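Local coordinates for unsaturated glucuronyl hydrolase (PDB 2ZZR), which hydrolyses unsaturated hyaluronan, chondroitin and heparin disaccharides, releasing the 4,5-unsaturated uronic acid at their non-reducing end, at residues P51-F56 with G361-H366; N70-G75 with G374-D379; K145-Y150 with R195-N200. All blocks are in the same frame, centred on the assembly; numbering follows the deposited sequence.

Interaction 1. Residues P51-F56 with G361-H366; sequences PTPATF and GVYSWH
Pro53 and Ala54 meet the aromatic ring of Tyr363 in the loop layer over one end of the (alpha/alpha)6 barrel, the six-hairpin fold of family 88 glycoside hydrolases. Each segment turns a corner at this point, 51-56 at Pro53 and Ala54 and 361-366 at Tyr363. The closer packing is on the proline: Pro53 CB lies 3.7 Å from Tyr363 CE2, approaching the ring obliquely. Ala54 is the looser partner, with its CB 4.3 Å from Tyr363 CD2. CG of Tyr363 stands anti to the backbone N (chi1 180°), which carries the ring across to the corner at Pro53 and Ala54. Beyond the apolar touch, the Tyr363 hydroxyl is hydrogen-bonded to Trp68 NE1, and Trp377 meets the same ring edge-to-face. No hydrogen bond joins the two segments, and only about 110 Å² is buried between them. Pro53 and Ala54 are both buried, whereas Tyr363 keeps part of its surface open to solvent. On the pocket side Arg246, assigned to substrate binding along with Ser364, hydrogen-bonds the carbonyl oxygens of Val362 and Tyr363. The corner at Pro53 is itself spanned by a side-chain bond, Thr52 OG1 donating to Ala54 O at 2.8 Å and tilted 27° from the carbonyl plane.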
loop_
_atom_site.group_PDB
_atom_site.type_symbol
_atom_site.label_atom_id
_atom_site.label_comp_id
_atom_site.label_asym_id
_atom_site.label_seq_id
_atom_site.Cartn_x
_atom_site.Cartn_y
_atom_site.Cartn_z
ATOM N N PRO A 51 9.087 7.982 12.458
ATOM C CA PRO A 51 10.019 8.152 11.351
ATOM C C PRO A 51 9.450 9.138 10.346
ATOM O O PRO A 51 8.226 9.225 10.194
ATOM C CB PRO A 51 10.084 6.756 10.714
ATOM C CG PRO A 51 8.854 6.052 11.174
ATOM C CD PRO A 51 8.537 6.615 12.523
ATOM N N THR A 52 10.335 9.881 9.685
ATOM C CA THR A 52 9.955 10.656 8.509
ATOM C C THR A 52 9.537 9.673 7.405
ATOM O O THR A 52 9.876 8.487 7.480
ATOM C CB THR A 52 11.124 11.538 8.005
ATOM O OG1 THR A 52 12.328 10.756 7.932
ATOM C CG2 THR A 52 11.336 12.718 8.940
ATOM N N PRO A 53 8.771 10.150 6.397
ATOM C CA PRO A 53 8.357 9.282 5.286
ATOM C C PRO A 53 9.491 8.438 4.712
ATOM O O PRO A 53 9.314 7.229 4.519
ATOM C CB PRO A 53 7.830 10.282 4.247
ATOM C CG PRO A 53 7.255 11.372 5.088
ATOM C CD PRO A 53 8.205 11.508 6.262
ATOM N N ALA A 54 10.639 9.064 4.454
ATOM C CA ALA A 54 11.799 8.369 3.914
ATOM C C ALA A 54 13.054 8.648 4.738
ATOM O O ALA A 54 13.082 9.582 5.551
ATOM C CB ALA A 54 12.024 8.765 2.456
ATOM N N THR A 55 14.079 7.827 4.524
ATOM C CA THR A 55 15.365 7.994 5.192
ATOM C C THR A 55 16.208 9.042 4.464
ATOM O O THR A 55 15.900 9.427 3.328
ATOM C CB THR A 55 16.156 6.669 5.243
ATOM O OG1 THR A 55 16.437 6.224 3.913
ATOM C CG2 THR A 55 15.377 5.574 6.003
ATOM N N PHE A 56 17.266 9.496 5.138
ATOM C CA PHE A 56 18.248 10.430 4.584
ATOM C C PHE A 56 19.601 9.775 4.781
ATOM O O PHE A 56 20.032 9.576 5.921
ATOM C CB PHE A 56 18.207 11.758 5.342
ATOM C CG PHE A 56 16.897 12.492 5.226
ATOM C CD1 PHE A 56 16.739 13.505 4.281
ATOM C CD2 PHE A 56 15.827 12.182 6.066
ATOM C CE1 PHE A 56 15.532 14.192 4.169
ATOM C CE2 PHE A 56 14.611 12.861 5.961
ATOM C CZ PHE A 56 14.464 13.872 5.012
ATOM N N GLY A 361 14.324 2.294 -1.928
ATOM C CA GLY A 361 13.028 2.787 -2.391
ATOM C C GLY A 361 13.201 4.139 -3.060
ATOM O O GLY A 361 14.283 4.735 -2.999
ATOM N N VAL A 362 12.145 4.603 -3.724
ATOM C CA VAL A 362 12.083 5.966 -4.254
ATOM C C VAL A 362 10.732 6.564 -3.892
ATOM O O VAL A 362 9.684 6.045 -4.281
ATOM C CB VAL A 362 12.318 6.033 -5.787
ATOM C CG1 VAL A 362 12.085 7.458 -6.315
ATOM C CG2 VAL A 362 13.731 5.584 -6.135
ATOM N N TYR A 363 10.774 7.646 -3.122
ATOM C CA TYR A 363 9.571 8.339 -2.687
ATOM C C TYR A 363 9.015 9.219 -3.814
ATOM O O TYR A 363 7.946 8.933 -4.354
ATOM C CB TYR A 363 9.872 9.129 -1.409
ATOM C CG TYR A 363 8.739 9.930 -0.795
ATOM C CD1 TYR A 363 7.405 9.744 -1.175
ATOM C CD2 TYR A 363 9.007 10.864 0.204
ATOM C CE1 TYR A 363 6.379 10.482 -0.585
ATOM C CE2 TYR A 363 7.997 11.598 0.794
ATOM C CZ TYR A 363 6.689 11.406 0.402
ATOM O OH TYR A 363 5.689 12.138 0.998
ATOM N N SER A 364 9.751 10.269 -4.179
ATOM C CA SER A 364 9.338 11.160 -5.263
ATOM C C SER A 364 10.572 11.612 -6.039
ATOM O O SER A 364 11.313 12.488 -5.592
ATOM C CB SER A 364 8.559 12.358 -4.712
ATOM O OG SER A 364 7.990 13.118 -5.768
ATOM N N TRP A 365 10.798 10.991 -7.193
ATOM C CA TRP A 365 12.036 11.186 -7.952
ATOM C C TRP A 365 12.246 12.633 -8.413
ATOM O O TRP A 365 13.327 13.196 -8.226
ATOM C CB TRP A 365 12.071 10.236 -9.144
ATOM C CG TRP A 365 13.392 10.157 -9.850
ATOM C CD1 TRP A 365 14.480 9.422 -9.472
ATOM C CD2 TRP A 365 13.757 10.821 -11.065
ATOM N NE1 TRP A 365 15.501 9.590 -10.374
ATOM C CE2 TRP A 365 15.084 10.441 -11.364
ATOM C CE3 TRP A 365 13.089 11.696 -11.934
ATOM C CZ2 TRP A 365 15.765 10.915 -12.493
ATOM C CZ3 TRP A 365 13.767 12.166 -13.059
ATOM C CH2 TRP A 365 15.091 11.769 -13.327
ATOM N N HIS A 366 11.214 13.227 -9.003
ATOM C CA HIS A 366 11.325 14.579 -9.555
ATOM C C HIS A 366 11.506 15.651 -8.479
ATOM O O HIS A 366 12.175 16.664 -8.707
ATOM C CB HIS A 366 10.129 14.897 -10.455
ATOM C CG HIS A 366 10.240 14.310 -11.828
ATOM N ND1 HIS A 366 9.393 13.325 -12.289
ATOM C CD2 HIS A 366 11.105 14.567 -12.838
ATOM C CE1 HIS A 366 9.727 13.006 -13.527
ATOM N NE2 HIS A 366 10.764 13.743 -13.883
#

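Interaction 2. Residues N70-G75 with G374-D379; sequences NGFWTG and GNIWGD
The Phe72 ring lies against the first turn of helix 376-390, with Trp377 CB sitting almost over its middle. This CH-pi contact puts Trp377 CB 3.6 Å from the centroid of the Phe72 ring and 11° off its normal. The Phe72 torsion explains the reach: CG is anti to the carbonyl carbon (chi1 -65°), and the ring projects from helix 70-84 toward its neighbour. Trp377 has the less common arrangement, its CG wedged between backbone N and carbonyl carbon (chi1 59°). That leaves CB facing the phenyl while the indole leads off toward Arg246 and Trp250, both assigned to substrate binding. Ile376 packs beside Phe72. Its CG1 is 3.7 Å from Phe72 CB and lies equally close to Trp73 N, and its CD1 comes to the edge of the Trp73 indole, near the ring plane. All four side chains are buried; no hydrogen bond joins the two segments, and apolar packing with the CH-pi touch carries the contact. It joins the starts of two helices almost 300 residues apart in the chain; around it, Trp73 packs on helices 25-46 and 87-105, while Pro51 and Pro53 of strand 50-56 lie against Trp73, Ile376 and Trp377.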
loop_
_atom_site.group_PDB
_atom_site.type_symbol
_atom_site.label_atom_id
_atom_site.label_comp_id
_atom_site.label_asym_id
_atom_site.label_seq_id
_atom_site.Cartn_x
_atom_site.Cartn_y
_atom_site.Cartn_z
ATOM N N ASN A 70 2.602 8.266 9.144
ATOM C CA ASN A 70 2.816 7.892 10.556
ATOM C C ASN A 70 2.275 6.513 10.935
ATOM O O ASN A 70 2.882 5.814 11.749
ATOM C CB ASN A 70 2.233 8.937 11.497
ATOM C CG ASN A 70 2.866 10.291 11.308
ATOM O OD1 ASN A 70 3.817 10.654 12.012
ATOM N ND2 ASN A 70 2.361 11.039 10.342
ATOM N N GLY A 71 1.149 6.141 10.335
ATOM C CA GLY A 71 0.492 4.852 10.597
ATOM C C GLY A 71 1.320 3.634 10.227
ATOM O O GLY A 71 1.144 2.567 10.824
ATOM N N PHE A 72 2.218 3.785 9.248
ATOM C CA PHE A 72 3.084 2.689 8.808
ATOM C C PHE A 72 4.082 2.281 9.888
ATOM O O PHE A 72 4.412 1.102 10.014
ATOM C CB PHE A 72 3.815 3.031 7.504
ATOM C CG PHE A 72 2.900 3.196 6.324
ATOM C CD1 PHE A 72 2.131 2.123 5.862
ATOM C CD2 PHE A 72 2.804 4.424 5.669
ATOM C CE1 PHE A 72 1.279 2.271 4.765
ATOM C CE2 PHE A 72 1.951 4.581 4.575
ATOM C CZ PHE A 72 1.190 3.504 4.123
ATOM N N TRP A 73 4.546 3.254 10.671
ATOM C CA TRP A 73 5.404 2.967 11.824
ATOM C C TRP A 73 4.661 2.086 12.840
ATOM O O TRP A 73 5.142 1.007 13.201
ATOM C CB TRP A 73 5.896 4.270 12.474
ATOM C CG TRP A 73 6.500 4.083 13.849
ATOM C CD1 TRP A 73 6.019 4.579 15.028
ATOM C CD2 TRP A 73 7.684 3.336 14.180
ATOM N NE1 TRP A 73 6.832 4.197 16.072
ATOM C CE2 TRP A 73 7.859 3.433 15.582
ATOM C CE3 TRP A 73 8.616 2.603 13.429
ATOM C CZ2 TRP A 73 8.927 2.819 16.251
ATOM C CZ3 TRP A 73 9.684 1.987 14.095
ATOM C CH2 TRP A 73 9.827 2.105 15.494
ATOM N N THR A 74 3.488 2.543 13.270
ATOM C CA THR A 74 2.645 1.796 14.207
ATOM C C THR A 74 2.308 0.409 13.648
ATOM O O THR A 74 2.322 -0.581 14.385
ATOM C CB THR A 74 1.356 2.559 14.552
ATOM O OG1 THR A 74 1.665 3.934 14.839
ATOM C CG2 THR A 74 0.656 1.931 15.768
ATOM N N GLY A 75 2.034 0.340 12.342
ATOM C CA GLY A 75 1.794 -0.948 11.675
ATOM C C GLY A 75 2.946 -1.935 11.794
ATOM O O GLY A 75 2.717 -3.134 12.003
ATOM N N GLY A 374 15.447 4.196 2.127
ATOM C CA GLY A 374 14.374 3.455 2.766
ATOM C C GLY A 374 13.168 4.362 2.941
ATOM O O GLY A 374 13.299 5.591 3.024
ATOM N N ASN A 375 11.982 3.768 2.972
ATOM C CA ASN A 375 10.782 4.523 3.310
ATOM C C ASN A 375 9.850 3.684 4.175
ATOM O O ASN A 375 9.944 2.448 4.191
ATOM C CB ASN A 375 10.092 5.133 2.072
ATOM C CG ASN A 375 9.740 4.100 1.006
ATOM O OD1 ASN A 375 10.147 4.212 -0.155
ATOM N ND2 ASN A 375 8.966 3.105 1.391
ATOM N N ILE A 376 8.983 4.357 4.918
ATOM C CA ILE A 376 8.250 3.680 5.986
ATOM C C ILE A 376 7.121 2.777 5.473
ATOM O O ILE A 376 6.820 1.755 6.096
ATOM C CB ILE A 376 7.789 4.664 7.096
ATOM C CG1 ILE A 376 7.331 3.915 8.361
ATOM C CG2 ILE A 376 6.725 5.648 6.575
ATOM C CD1 ILE A 376 8.411 2.992 8.963
ATOM N N TRP A 377 6.513 3.137 4.343
ATOM C CA TRP A 377 5.494 2.247 3.752
ATOM C C TRP A 377 6.137 0.996 3.133
ATOM O O TRP A 377 5.579 -0.099 3.213
ATOM C CB TRP A 377 4.594 2.986 2.742
ATOM C CG TRP A 377 5.351 3.597 1.612
ATOM C CD1 TRP A 377 5.584 3.049 0.383
ATOM C CD2 TRP A 377 5.988 4.880 1.610
ATOM N NE1 TRP A 377 6.334 3.917 -0.389
ATOM C CE2 TRP A 377 6.591 5.047 0.342
ATOM C CE3 TRP A 377 6.109 5.906 2.560
ATOM C CZ2 TRP A 377 7.305 6.200 -0.002
ATOM C CZ3 TRP A 377 6.821 7.050 2.217
ATOM C CH2 TRP A 377 7.413 7.181 0.950
ATOM N N GLY A 378 7.316 1.160 2.537
ATOM C CA GLY A 378 8.087 0.025 2.028
ATOM C C GLY A 378 8.471 -0.915 3.156
ATOM O O GLY A 378 8.355 -2.134 3.021
ATOM N N ASP A 379 8.910 -0.348 4.279
ATOM C CA ASP A 379 9.200 -1.143 5.478
ATOM C C ASP A 379 7.958 -1.892 5.938
ATOM O O ASP A 379 8.015 -3.097 6.213
ATOM C CB ASP A 379 9.676 -0.245 6.619
ATOM C CG ASP A 379 11.100 0.243 6.434
ATOM O OD1 ASP A 379 11.735 -0.067 5.400
ATOM O OD2 ASP A 379 11.586 0.945 7.348
#

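Interaction 3. Residues K145-Y150 with R195-N200; sequences KLMERY and RQVAVN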
loop_
_atom_site.group_PDB
_atom_site.type_symbol
_atom_site.label_atom_id
_atom_site.label_comp_id
_atom_site.label_asym_id
_atom_site.label_seq_id
_atom_site.Cartn_x
_atom_site.Cartn_y
_atom_site.Cartn_z
ATOM N N LYS A 145 -14.058 11.430 8.702
ATOM C CA LYS A 145 -13.171 12.454 8.147
ATOM C C LYS A 145 -12.926 12.208 6.655
ATOM O O LYS A 145 -12.995 13.136 5.843
ATOM C CB LYS A 145 -11.849 12.511 8.920
ATOM C CG LYS A 145 -10.917 13.652 8.516
ATOM C CD LYS A 145 -11.469 15.013 8.937
ATOM C CE LYS A 145 -10.557 16.150 8.479
ATOM N NZ LYS A 145 -10.710 16.414 7.024
ATOM N N LEU A 146 -12.668 10.952 6.298
ATOM C CA LEU A 146 -12.457 10.581 4.902
ATOM C C LEU A 146 -13.703 10.827 4.039
ATOM O O LEU A 146 -13.600 11.305 2.908
ATOM C CB LEU A 146 -12.002 9.120 4.796
ATOM C CG LEU A 146 -11.632 8.621 3.394
ATOM C CD1 LEU A 146 -10.525 9.472 2.771
ATOM C CD2 LEU A 146 -11.250 7.150 3.437
ATOM N N MET A 147 -14.872 10.503 4.588
ATOM C CA MET A 147 -16.152 10.696 3.897
ATOM C C MET A 147 -16.395 12.155 3.479
ATOM O O MET A 147 -17.089 12.407 2.491
ATOM C CB MET A 147 -17.311 10.196 4.773
ATOM C CG MET A 147 -17.347 8.672 4.945
ATOM S SD MET A 147 -17.901 7.818 3.456
ATOM C CE MET A 147 -19.674 8.016 3.623
ATOM N N GLU A 148 -15.808 13.093 4.223
ATOM C CA GLU A 148 -15.962 14.537 3.958
ATOM C C GLU A 148 -15.473 14.941 2.565
ATOM O O GLU A 148 -15.905 15.967 2.024
ATOM C CB GLU A 148 -15.221 15.373 5.007
ATOM C CG GLU A 148 -15.771 15.306 6.425
ATOM C CD GLU A 148 -14.883 16.022 7.434
ATOM O OE1 GLU A 148 -13.918 16.711 7.022
ATOM O OE2 GLU A 148 -15.146 15.889 8.648
ATOM N N ARG A 149 -14.566 14.150 1.991
ATOM C CA ARG A 149 -13.995 14.470 0.680
ATOM C C ARG A 149 -14.720 13.816 -0.502
ATOM O O ARG A 149 -14.324 13.994 -1.653
ATOM C CB ARG A 149 -12.491 14.167 0.646
ATOM C CG ARG A 149 -11.703 14.899 1.724
ATOM C CD ARG A 149 -10.206 14.906 1.430
ATOM N NE ARG A 149 -9.852 15.807 0.328
ATOM C CZ ARG A 149 -9.741 17.132 0.435
ATOM N NH1 ARG A 149 -9.953 17.739 1.600
ATOM N NH2 ARG A 149 -9.421 17.856 -0.632
ATOM N N TYR A 150 -15.791 13.071 -0.216
ATOM C CA TYR A 150 -16.555 12.407 -1.268
ATOM C C TYR A 150 -17.284 13.410 -2.157
ATOM O O TYR A 150 -17.946 14.319 -1.659
ATOM C CB TYR A 150 -17.567 11.419 -0.677
ATOM C CG TYR A 150 -18.400 10.717 -1.731
ATOM C CD1 TYR A 150 -19.768 10.979 -1.857
ATOM C CD2 TYR A 150 -17.823 9.801 -2.605
ATOM C CE1 TYR A 150 -20.537 10.337 -2.829
ATOM C CE2 TYR A 150 -18.581 9.152 -3.575
ATOM C CZ TYR A 150 -19.937 9.426 -3.678
ATOM O OH TYR A 150 -20.677 8.785 -4.639
ATOM N N ARG A 195 -20.196 2.169 2.574
ATOM C CA ARG A 195 -19.998 1.181 1.521
ATOM C C ARG A 195 -20.243 1.791 0.142
ATOM O O ARG A 195 -19.482 1.546 -0.790
ATOM C CB ARG A 195 -20.898 -0.044 1.737
ATOM C CG ARG A 195 -20.628 -1.160 0.731
ATOM C CD ARG A 195 -21.439 -2.430 0.973
ATOM N NE ARG A 195 -20.846 -3.528 0.205
ATOM C CZ ARG A 195 -21.077 -3.761 -1.086
ATOM N NH1 ARG A 195 -21.916 -2.987 -1.770
ATOM N NH2 ARG A 195 -20.470 -4.775 -1.695
ATOM N N GLN A 196 -21.304 2.591 0.024
ATOM C CA GLN A 196 -21.640 3.256 -1.236
ATOM C C GLN A 196 -20.498 4.125 -1.752
ATOM O O GLN A 196 -20.158 4.061 -2.928
ATOM C CB GLN A 196 -22.926 4.076 -1.097
ATOM C CG GLN A 196 -24.170 3.210 -0.976
ATOM C CD GLN A 196 -25.408 3.963 -0.502
ATOM O OE1 GLN A 196 -25.324 5.052 0.082
ATOM N NE2 GLN A 196 -26.573 3.367 -0.739
ATOM N N VAL A 197 -19.906 4.921 -0.867
ATOM C CA VAL A 197 -18.760 5.763 -1.226
ATOM C C VAL A 197 -17.562 4.910 -1.661
ATOM O O VAL A 197 -16.932 5.194 -2.689
ATOM C CB VAL A 197 -18.379 6.715 -0.072
ATOM C CG1 VAL A 197 -17.000 7.335 -0.293
ATOM C CG2 VAL A 197 -19.426 7.800 0.078
ATOM N N ALA A 198 -17.260 3.861 -0.893
ATOM C CA ALA A 198 -16.151 2.963 -1.229
ATOM C C ALA A 198 -16.341 2.315 -2.603
ATOM O O ALA A 198 -15.427 2.298 -3.438
ATOM C CB ALA A 198 -15.973 1.902 -0.141
ATOM N N VAL A 199 -17.538 1.793 -2.839
ATOM C CA VAL A 199 -17.840 1.122 -4.099
ATOM C C VAL A 199 -17.777 2.095 -5.280
ATOM O O VAL A 199 -17.135 1.798 -6.295
ATOM C CB VAL A 199 -19.210 0.410 -4.026
ATOM C CG1 VAL A 199 -19.640 -0.084 -5.403
ATOM C CG2 VAL A 199 -19.133 -0.739 -3.035
ATOM N N ASN A 200 -18.430 3.251 -5.135
ATOM C CA ASN A 200 -18.426 4.279 -6.183
ATOM C C ASN A 200 -17.015 4.717 -6.502
ATOM O O ASN A 200 -16.641 4.825 -7.676
ATOM C CB ASN A 200 -19.257 5.498 -5.781
ATOM C CG ASN A 200 -20.748 5.230 -5.817
ATOM O OD1 ASN A 200 -21.189 4.172 -6.263
ATOM N ND2 ASN A 200 -21.535 6.192 -5.340
#
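Tyr150 lays one ring face over Val197, whose CG2 methyl sits 3.6 Å from the centroid of the Tyr150 ring and 12° off its normal, a CH-pi contact. The other methyl presses nearer the rim, Val197 CG1 being 3.5 Å from Tyr150 CD2. Met147 comes at the same valine from another direction: its chain bends at two successive torsions, bringing the thioether round so that SD is 3.7 Å from Val197 CB and CE is 3.6 Å from Val197 CG2. Val197 thus lies between an aromatic face and a thioether, and it is the buried residue among the four that touch.

The two partners of the valine are set at this spacing by a type I beta turn from Met147 to Tyr150, closed by a bond from Tyr150 N to Met147 O of 3.1 Å. Through it the chain leaves helix 133-147 and enters the short hairpin 150-151/156-157. With CG anti to the backbone N (chi1 179°), Tyr150 reaches across to helix 192-209, and its hydroxyl arrives at Asn200, about one turn beyond Val197. On the far side of the turn, away from this contact, Lys145 and Glu148 form a salt bridge, and Asp111 and Arg107 extend the charged network.

Asn200 ND2 donates to Tyr150 OH at 2.8 Å, with an N-H...O angle of 166° and the oxygen close to the amide plane. So nearly straight a bond probably limits how far the ring can slide over Val197, adding direction to a contact otherwise made of apolar surfaces.

In the fold
Interactions 1 and 2 form one continuous patch, their centres 11 Å apart. The backbone joins them, with probable hydrogen bonds from Thr55 N to Gly374 O (2.8 Å) and from Ile376 N to Pro53 O (2.9 Å). Their segments alternate along the chain, so the early and late parts of the sequence interlock beside the substrate-binding residues: the side chain of Arg246 lies about 4 Å from that of Tyr363 and about 3 Å from that of Trp377. Interaction 3 stands apart, its centre 29 Å from that of interaction 1 and 24 Å from that of interaction 2. It falls in the sequence between their segments and joins the turn after helix 133-147 to helix 192-209, away from the assigned catalytic and substrate-binding residues.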